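Local structure of endonuclease IV (3AAM) at residues A[66-80]-A[102-116]. The protein cleaves phosphodiester bonds at apurinic or apyrimidinic sites in DNA as a metal-dependent endonuclease of base excision repair, and also has 3'-5' exonuclease activity. Sequence-based numbering, arbitrary orientation.
With PO4 (phosphate ion), chain C.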
loop_
_atom_site.group_PDB
_atom_site.type_symbol
_atom_site.label_atom_id
_atom_site.label_comp_id
_atom_site.label_asym_id
_atom_site.label_seq_id
_atom_site.Cartn_x
_atom_site.Cartn_y
_atom_site.Cartn_z
ATOM N N ALA A 66 4.627 -5.190 8.307
ATOM C CA ALA A 66 3.311 -5.521 7.794
ATOM C C ALA A 66 2.538 -4.267 7.432
ATOM O O ALA A 66 2.749 -3.198 8.007
ATOM C CB ALA A 66 2.542 -6.326 8.825
ATOM N N VAL A 67 1.640 -4.408 6.466
ATOM C CA VAL A 67 0.819 -3.301 6.017
ATOM C C VAL A 67 -0.614 -3.780 5.875
ATOM O O VAL A 67 -0.856 -4.879 5.381
ATOM C CB VAL A 67 1.261 -2.790 4.620
ATOM C CG1 VAL A 67 0.405 -1.611 4.206
ATOM C CG2 VAL A 67 2.730 -2.413 4.631
ATOM N N ILE A 68 -1.562 -2.964 6.322
ATOM C CA ILE A 68 -2.967 -3.299 6.167
ATOM C C ILE A 68 -3.503 -2.375 5.079
ATOM O O ILE A 68 -3.333 -1.157 5.148
ATOM C CB ILE A 68 -3.764 -3.100 7.481
ATOM C CG1 ILE A 68 -3.558 -4.325 8.379
ATOM C CG2 ILE A 68 -5.245 -2.884 7.178
ATOM C CD1 ILE A 68 -4.238 -4.245 9.734
ATOM N N HIS A 69 -4.118 -2.965 4.058
ATOM C CA HIS A 69 -4.678 -2.195 2.957
ATOM C C HIS A 69 -6.172 -1.991 3.199
ATOM O O HIS A 69 -6.877 -2.933 3.558
ATOM C CB HIS A 69 -4.481 -2.944 1.630
ATOM C CG HIS A 69 -4.546 -2.065 0.418
ATOM N ND1 HIS A 69 -5.628 -1.262 0.132
ATOM C CD2 HIS A 69 -3.649 -1.854 -0.576
ATOM C CE1 HIS A 69 -5.395 -0.592 -0.983
ATOM N NE2 HIS A 69 -4.202 -0.933 -1.433
ATOM N N ALA A 70 -6.644 -0.763 3.022
ATOM C CA ALA A 70 -8.063 -0.461 3.180
ATOM C C ALA A 70 -8.767 -0.986 1.932
ATOM O O ALA A 70 -8.138 -1.184 0.894
ATOM C CB ALA A 70 -8.271 1.049 3.305
ATOM N N SER A 71 -10.072 -1.211 2.020
ATOM C CA SER A 71 -10.806 -1.708 0.863
ATOM C C SER A 71 -10.930 -0.655 -0.224
ATOM O O SER A 71 -10.848 0.543 0.044
ATOM C CB SER A 71 -12.207 -2.155 1.265
ATOM O OG SER A 71 -12.982 -2.414 0.106
ATOM N N TYR A 72 -11.134 -1.110 -1.456
ATOM C CA TYR A 72 -11.299 -0.212 -2.585
ATOM C C TYR A 72 -12.627 0.524 -2.411
ATOM O O TYR A 72 -12.871 1.551 -3.044
ATOM C CB TYR A 72 -11.309 -1.014 -3.891
ATOM C CG TYR A 72 -12.432 -2.026 -3.972
ATOM C CD1 TYR A 72 -13.707 -1.655 -4.399
ATOM C CD2 TYR A 72 -12.224 -3.353 -3.599
ATOM C CE1 TYR A 72 -14.747 -2.583 -4.450
ATOM C CE2 TYR A 72 -13.254 -4.286 -3.645
ATOM C CZ TYR A 72 -14.514 -3.895 -4.072
ATOM O OH TYR A 72 -15.534 -4.819 -4.123
ATOM N N LEU A 73 -13.480 -0.016 -1.542
ATOM C CA LEU A 73 -14.786 0.572 -1.274
ATOM C C LEU A 73 -14.663 1.942 -0.631
ATOM O O LEU A 73 -15.535 2.793 -0.790
ATOM C CB LEU A 73 -15.601 -0.332 -0.344
ATOM C CG LEU A 73 -16.086 -1.659 -0.922
ATOM C CD1 LEU A 73 -16.831 -2.436 0.155
ATOM C CD2 LEU A 73 -16.982 -1.395 -2.126
ATOM N N VAL A 74 -13.580 2.150 0.102
ATOM C CA VAL A 74 -13.376 3.418 0.782
ATOM C C VAL A 74 -13.168 4.576 -0.186
ATOM O O VAL A 74 -12.279 4.537 -1.035
ATOM C CB VAL A 74 -12.166 3.338 1.738
ATOM C CG1 VAL A 74 -11.951 4.680 2.421
ATOM C CG2 VAL A 74 -12.400 2.254 2.774
ATOM N N ASN A 75 -14.011 5.597 -0.072
ATOM C CA ASN A 75 -13.884 6.783 -0.911
ATOM C C ASN A 75 -13.977 8.020 -0.025
ATOM O O ASN A 75 -15.064 8.534 0.242
ATOM C CB ASN A 75 -14.974 6.833 -1.983
ATOM C CG ASN A 75 -14.826 8.041 -2.895
ATOM O OD1 ASN A 75 -13.884 8.824 -2.757
ATOM N ND2 ASN A 75 -15.753 8.197 -3.833
ATOM N N LEU A 76 -12.823 8.490 0.430
ATOM C CA LEU A 76 -12.758 9.652 1.302
ATOM C C LEU A 76 -13.132 10.956 0.604
ATOM O O LEU A 76 -13.217 11.997 1.250
ATOM C CB LEU A 76 -11.354 9.773 1.895
ATOM C CG LEU A 76 -10.863 8.545 2.671
ATOM C CD1 LEU A 76 -9.392 8.741 3.021
ATOM C CD2 LEU A 76 -11.705 8.331 3.926
ATOM N N GLY A 77 -13.367 10.894 -0.704
ATOM C CA GLY A 77 -13.741 12.091 -1.438
ATOM C C GLY A 77 -15.235 12.193 -1.693
ATOM O O GLY A 77 -15.712 13.188 -2.239
ATOM N N ALA A 78 -15.983 11.173 -1.285
ATOM C CA ALA A 78 -17.425 11.156 -1.497
ATOM C C ALA A 78 -18.136 12.301 -0.794
ATOM O O ALA A 78 -17.816 12.640 0.344
ATOM C CB ALA A 78 -18.009 9.826 -1.027
ATOM N N GLU A 79 -19.102 12.897 -1.485
ATOM C CA GLU A 79 -19.888 13.983 -0.917
ATOM C C GLU A 79 -21.082 13.398 -0.166
ATOM O O GLU A 79 -21.523 13.955 0.839
ATOM C CB GLU A 79 -20.382 14.924 -2.021
ATOM C CG GLU A 79 -19.313 15.869 -2.562
ATOM C CD GLU A 79 -18.764 16.804 -1.495
ATOM O OE1 GLU A 79 -19.571 17.477 -0.821
ATOM O OE2 GLU A 79 -17.527 16.872 -1.330
ATOM N N GLY A 80 -21.588 12.269 -0.657
ATOM C CA GLY A 80 -22.726 11.619 -0.034
ATOM C C GLY A 80 -22.366 10.839 1.217
ATOM O O GLY A 80 -21.229 10.891 1.687
ATOM N N VAL A 102 0.425 -3.712 13.658
ATOM C CA VAL A 102 0.791 -3.430 12.271
ATOM C C VAL A 102 1.097 -1.936 12.198
ATOM O O VAL A 102 0.261 -1.111 12.556
ATOM C CB VAL A 102 -0.365 -3.784 11.312
ATOM C CG1 VAL A 102 -0.049 -3.293 9.906
ATOM C CG2 VAL A 102 -0.583 -5.298 11.300
ATOM N N GLU A 103 2.289 -1.587 11.725
ATOM C CA GLU A 103 2.690 -0.185 11.678
ATOM C C GLU A 103 2.071 0.700 10.604
ATOM O O GLU A 103 2.027 1.917 10.776
ATOM C CB GLU A 103 4.216 -0.082 11.585
ATOM C CG GLU A 103 4.746 1.336 11.773
ATOM C CD GLU A 103 6.260 1.401 11.790
ATOM O OE1 GLU A 103 6.877 0.733 12.646
ATOM O OE2 GLU A 103 6.834 2.123 10.950
ATOM N N TYR A 104 1.582 0.114 9.516
ATOM C CA TYR A 104 1.010 0.919 8.438
ATOM C C TYR A 104 -0.340 0.471 7.895
ATOM O O TYR A 104 -0.627 -0.721 7.811
ATOM C CB TYR A 104 1.979 0.978 7.248
ATOM C CG TYR A 104 3.319 1.599 7.556
ATOM C CD1 TYR A 104 3.422 2.949 7.876
ATOM C CD2 TYR A 104 4.481 0.829 7.551
ATOM C CE1 TYR A 104 4.654 3.523 8.189
ATOM C CE2 TYR A 104 5.717 1.391 7.862
ATOM C CZ TYR A 104 5.793 2.738 8.181
ATOM O OH TYR A 104 7.006 3.301 8.509
ATOM N N VAL A 105 -1.153 1.454 7.524
ATOM C CA VAL A 105 -2.452 1.226 6.897
ATOM C C VAL A 105 -2.390 2.102 5.649
ATOM O O VAL A 105 -2.057 3.282 5.737
ATOM C CB VAL A 105 -3.634 1.690 7.786
ATOM C CG1 VAL A 105 -4.935 1.661 6.984
ATOM C CG2 VAL A 105 -3.752 0.788 8.997
ATOM N N VAL A 106 -2.687 1.528 4.488
ATOM C CA VAL A 106 -2.635 2.283 3.241
ATOM C C VAL A 106 -4.007 2.335 2.578
ATOM O O VAL A 106 -4.740 1.345 2.563
ATOM C CB VAL A 106 -1.583 1.666 2.275
ATOM C CG1 VAL A 106 -1.939 0.222 1.960
ATOM C CG2 VAL A 106 -1.484 2.490 1.008
ATOM N N VAL A 107 -4.346 3.498 2.030
ATOM C CA VAL A 107 -5.641 3.699 1.398
ATOM C C VAL A 107 -5.507 4.556 0.155
ATOM O O VAL A 107 -4.606 5.387 0.070
ATOM C CB VAL A 107 -6.606 4.413 2.382
ATOM C CG1 VAL A 107 -6.038 5.766 2.773
ATOM C CG2 VAL A 107 -7.987 4.570 1.756
ATOM N N HIS A 108 -6.379 4.346 -0.827
ATOM C CA HIS A 108 -6.323 5.199 -2.002
ATOM C C HIS A 108 -7.112 6.451 -1.601
ATOM O O HIS A 108 -8.032 6.378 -0.788
ATOM C CB HIS A 108 -6.895 4.494 -3.254
ATOM C CG HIS A 108 -8.316 4.036 -3.132
ATOM N ND1 HIS A 108 -8.960 3.364 -4.151
ATOM C CD2 HIS A 108 -9.218 4.147 -2.128
ATOM C CE1 HIS A 108 -10.197 3.083 -3.780
ATOM N NE2 HIS A 108 -10.379 3.548 -2.557
ATOM N N PRO A 109 -6.730 7.624 -2.127
ATOM C CA PRO A 109 -7.389 8.898 -1.815
ATOM C C PRO A 109 -8.887 8.969 -2.068
ATOM O O PRO A 109 -9.630 9.544 -1.269
ATOM C CB PRO A 109 -6.626 9.902 -2.675
ATOM C CG PRO A 109 -5.277 9.304 -2.776
ATOM C CD PRO A 109 -5.569 7.845 -3.006
ATOM N N GLY A 110 -9.325 8.387 -3.178
ATOM C CA GLY A 110 -10.731 8.431 -3.529
ATOM C C GLY A 110 -10.941 9.442 -4.643
ATOM O O GLY A 110 -9.980 9.852 -5.302
ATOM N N SER A 111 -12.186 9.851 -4.855
ATOM C CA SER A 111 -12.501 10.810 -5.906
ATOM C C SER A 111 -13.371 11.950 -5.397
ATOM O O SER A 111 -14.329 11.729 -4.654
ATOM C CB SER A 111 -13.203 10.102 -7.068
ATOM O OG SER A 111 -14.352 9.404 -6.624
ATOM N N GLY A 112 -13.032 13.165 -5.814
ATOM C CA GLY A 112 -13.774 14.342 -5.396
ATOM C C GLY A 112 -12.839 15.495 -5.072
ATOM O O GLY A 112 -11.748 15.594 -5.633
ATOM N N ARG A 113 -13.267 16.374 -4.174
ATOM C CA ARG A 113 -12.447 17.511 -3.772
ATOM C C ARG A 113 -11.290 17.030 -2.899
ATOM O O ARG A 113 -11.495 16.249 -1.971
ATOM C CB ARG A 113 -13.279 18.510 -2.963
ATOM C CG ARG A 113 -14.438 19.135 -3.718
ATOM C CD ARG A 113 -15.216 20.120 -2.844
ATOM N NE ARG A 113 -15.962 19.462 -1.773
ATOM C CZ ARG A 113 -15.609 19.464 -0.490
ATOM N NH1 ARG A 113 -14.511 20.094 -0.099
ATOM N NH2 ARG A 113 -16.360 18.835 0.406
ATOM N N PRO A 114 -10.059 17.482 -3.188
ATOM C CA PRO A 114 -8.934 17.041 -2.361
ATOM C C PRO A 114 -9.165 17.397 -0.892
ATOM O O PRO A 114 -8.778 16.650 0.006
ATOM C CB PRO A 114 -7.750 17.793 -2.961
ATOM C CG PRO A 114 -8.111 17.850 -4.419
ATOM C CD PRO A 114 -9.582 18.231 -4.367
ATOM N N GLU A 115 -9.811 18.537 -0.656
ATOM C CA GLU A 115 -10.096 18.982 0.705
ATOM C C GLU A 115 -10.994 17.996 1.451
ATOM O O GLU A 115 -10.860 17.816 2.662
ATOM C CB GLU A 115 -10.754 20.369 0.694
ATOM C CG GLU A 115 -9.865 21.479 0.158
ATOM C CD GLU A 115 -9.974 21.668 -1.345
ATOM O OE1 GLU A 115 -10.448 20.747 -2.044
ATOM O OE2 GLU A 115 -9.570 22.746 -1.831
ATOM N N ARG A 116 -11.910 17.362 0.727
ATOM C CA ARG A 116 -12.819 16.389 1.325
ATOM C C ARG A 116 -12.039 15.137 1.730
ATOM O O ARG A 116 -12.315 14.527 2.762
ATOM C CB ARG A 116 -13.921 16.032 0.323
ATOM C CG ARG A 116 -14.948 15.018 0.807
ATOM C CD ARG A 116 -15.727 15.506 2.020
ATOM N NE ARG A 116 -16.997 14.793 2.140
ATOM C CZ ARG A 116 -17.849 14.934 3.150
ATOM N NH1 ARG A 116 -17.575 15.765 4.151
ATOM N NH2 ARG A 116 -18.982 14.248 3.154
HETATM P P PO4 C . -4.629 -0.251 -4.964
HETATM O O1 PO4 C . -5.589 -1.498 -4.938
HETATM O O2 PO4 C . -3.311 -0.587 -4.164
HETATM O O3 PO4 C . -4.273 0.094 -6.439
HETATM O O4 PO4 C . -5.360 0.981 -4.303
HETATM O O HOH W 1 4.520 -3.286 10.920
HETATM O O HOH W 2 -7.908 1.772 -0.522
HETATM O O HOH W 3 -10.700 6.764 -0.477
HETATM O O HOH W 4 -15.729 15.752 -2.951
#
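Neighbouring parallel strands of the TIM barrel, 66-69 and 104-107, pair here within a beta-alpha-beta unit whose connecting helix is 82-100, and the loops beyond their C-terminal ends run on together, away from the barrel mouth where H69 and H108 lie near the manganese site. I68 donates from N to Y104 O (2.8 Å) and accepts at O from V106 N; A70 N then bonds V106 O. On the face carrying V67, H69 and V106, V106 CG1 lies between the backbone N and carbonyl carbon (chi1 60°), which brings it against V67 CG1 and over one face of the H69 ring in a CH-pi contact. That ring is gripped at both nitrogens: ND1 donates to A70 O, and NE2 to O2 of a phosphate ion (2.9 Å), probably acquired in crystallisation. The H69 side chain is about 7 Å from the bound manganese ion. On the other face I68 and V105 pack towards A97 of helix 82-100.

Past the strands, H108 reaches across to donate from NE2 to V74 O (2.6 Å), while one water joins V74 O, L76 N and H108 O. N75 OD1 takes G77 N, closing an Asx turn, and also S111 N from the other loop, 2.9 Å from OD1; the two donors come from opposite faces of the amide plane. The bend of R116 at chi2 turns its guanidinium edge to A78 O, which NE meets at 2.9 Å, nearly in the guanidinium plane; W83 makes a cation-pi contact with this arginine. At the outer end, R113 NH2 meets the syn lone pair of E79 OE2 at 2.9 Å in a salt bridge, the carboxylate and guanidinium planes 60° apart.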